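3-guanidinopropionase (Pseudomonas aeruginosa, PDB 3NIQ) catalyses the manganese-dependent hydrolysis of 3-guanidinopropanoate to beta-alanine and urea, with low activity on 4-guanidinobutanoate and none on arginine or agmatine. Local coordinates at the interface of chains A and B. Sequence-based numbering; all coordinates share one arbitrary frame. Chains: chain A/B, 3-guanidinopropionase.

The interface of chains A and B. Residues chain A 17-19, 21, 25, 63, 66; chain B 21, 59.
B:Arg59 reaches from the helix 57-64 of its own chain into the N-terminal loop of chain A, where its terminal nitrogen NH2 donates a hydrogen bond to the backbone carbonyl oxygen O of A:Gly19 at 2.9 Å. The bond is nearly straight (166° at the hydrogen), and the oxygen lies close to the guanidinium plane, although the donor is tilted out of the plane of the carbonyl. The guanidinium also presents a face to the loop: the carbonyl oxygen O of A:Phe17 sits over its centre, 3.6 Å from the central carbon CZ of B:Arg59. One short stretch of backbone thus meets the group both at an edge and on a face, an arrangement in which the carbonyl dipoles would favour the positive charge.

Along the arginine's aliphatic part, the A:Asn63 side chain runs in the opposite direction, its amide carbon CG 3.6 Å from the methylene CD of B:Arg59, with the amide almost perpendicular to the guanidinium. CG of B:Arg59 lies anti to the backbone N (chi1 -178°), and a bend at chi3 (-74°) turns the guanidinium toward the loop. The pyrrolidine of A:Pro21 packs through CB against the other face of the guanidinium, near its NE end, 3.6 Å from NE of B:Arg59, while its CG meets CG of B:Pro21 at 3.6 Å.

Two waters add bridges, one joining the backbone N of B:Arg59 to the carbonyl of A:Phe17, the other joining NE of B:Arg59 to the carbonyl of A:Gly19. Behind the first shell, NH1 of A:Arg25 bonds the carbonyl oxygen O of A:Ala18 at 2.9 Å and may thereby steady the loop that receives B:Arg59. Repeated with the chains exchanged, this anchoring of a helix arginine in the neighbour's N-terminal loop ties two subunits together across a two-fold axis of the guanidinopropionase homohexamer.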
loop_
_atom_site.group_PDB
_atom_site.type_symbol
_atom_site.label_atom_id
_atom_site.label_comp_id
_atom_site.label_asym_id
_atom_site.label_seq_id
_atom_site.Cartn_x
_atom_site.Cartn_y
_atom_site.Cartn_z
ATOM N N PHE A 17 14.922 16.518 -1.796
ATOM C CA PHE A 17 14.430 15.608 -0.765
ATOM C C PHE A 17 14.867 16.092 0.609
ATOM O O PHE A 17 14.496 15.514 1.627
ATOM C CB PHE A 17 14.909 14.168 -1.023
ATOM C CG PHE A 17 16.374 14.054 -1.335
ATOM C CD1 PHE A 17 17.326 14.184 -0.328
ATOM C CD2 PHE A 17 16.805 13.805 -2.644
ATOM C CE1 PHE A 17 18.703 14.077 -0.603
ATOM C CE2 PHE A 17 18.165 13.698 -2.932
ATOM C CZ PHE A 17 19.122 13.833 -1.913
ATOM N N ALA A 18 15.668 17.156 0.608
ATOM C CA ALA A 18 16.299 17.693 1.813
ATOM C C ALA A 18 15.765 19.090 2.130
ATOM O O ALA A 18 15.104 19.722 1.298
ATOM C CB ALA A 18 17.799 17.747 1.619
ATOM N N GLY A 19 16.058 19.570 3.333
ATOM C CA GLY A 19 15.578 20.859 3.784
ATOM C C GLY A 19 14.222 20.746 4.466
ATOM O O GLY A 19 13.457 19.808 4.212
ATOM N N PRO A 21 10.482 21.019 5.100
ATOM C CA PRO A 21 9.481 21.053 4.027
ATOM C C PRO A 21 8.384 22.124 4.184
ATOM O O PRO A 21 7.268 21.818 4.599
ATOM C CB PRO A 21 8.889 19.634 4.046
ATOM C CG PRO A 21 9.054 19.169 5.459
ATOM C CD PRO A 21 10.346 19.821 5.954
ATOM N N ARG A 25 9.335 25.086 -0.565
ATOM C CA ARG A 25 10.618 25.292 0.148
ATOM C C ARG A 25 10.984 26.763 0.285
ATOM O O ARG A 25 12.159 27.145 0.191
ATOM C CB ARG A 25 11.766 24.510 -0.525
ATOM C CG ARG A 25 11.474 22.997 -0.662
ATOM C CD ARG A 25 12.750 22.165 -0.701
ATOM N NE ARG A 25 13.514 22.413 -1.920
ATOM C CZ ARG A 25 14.773 22.013 -2.101
ATOM N NH1 ARG A 25 15.416 21.344 -1.146
ATOM N NH2 ARG A 25 15.389 22.282 -3.235
ATOM N N ASN A 63 5.063 18.857 1.706
ATOM C CA ASN A 63 6.079 17.864 1.421
ATOM C C ASN A 63 6.354 17.667 -0.064
ATOM O O ASN A 63 7.495 17.799 -0.517
ATOM C CB ASN A 63 5.657 16.553 2.044
ATOM C CG ASN A 63 6.822 15.649 2.268
ATOM O OD1 ASN A 63 7.335 15.032 1.336
ATOM N ND2 ASN A 63 7.289 15.600 3.514
ATOM N N SER A 66 8.011 20.284 -2.667
ATOM C CA SER A 66 9.462 20.270 -2.901
ATOM C C SER A 66 9.821 19.973 -4.351
ATOM O O SER A 66 10.926 20.291 -4.783
ATOM C CB SER A 66 10.109 19.186 -2.029
ATOM O OG SER A 66 10.257 19.697 -0.735
ATOM N N PRO B 21 6.552 21.000 9.644
ATOM C CA PRO B 21 7.092 19.842 10.362
ATOM C C PRO B 21 8.619 19.864 10.526
ATOM O O PRO B 21 9.336 19.242 9.739
ATOM C CB PRO B 21 6.666 18.647 9.482
ATOM C CG PRO B 21 6.591 19.225 8.086
ATOM C CD PRO B 21 6.158 20.666 8.257
ATOM N N ARG B 59 13.334 13.695 6.377
ATOM C CA ARG B 59 12.017 14.314 6.137
ATOM C C ARG B 59 10.866 13.576 6.819
ATOM O O ARG B 59 9.960 14.187 7.389
ATOM C CB ARG B 59 11.720 14.413 4.643
ATOM C CG ARG B 59 10.376 15.098 4.391
ATOM C CD ARG B 59 10.346 15.735 3.068
ATOM N NE ARG B 59 11.135 16.962 3.011
ATOM C CZ ARG B 59 11.526 17.500 1.864
ATOM N NH1 ARG B 59 11.206 16.896 0.733
ATOM N NH2 ARG B 59 12.249 18.613 1.836
HETATM O O HOH W 1 15.036 13.811 3.693
HETATM O O HOH W 2 13.162 17.547 5.293
#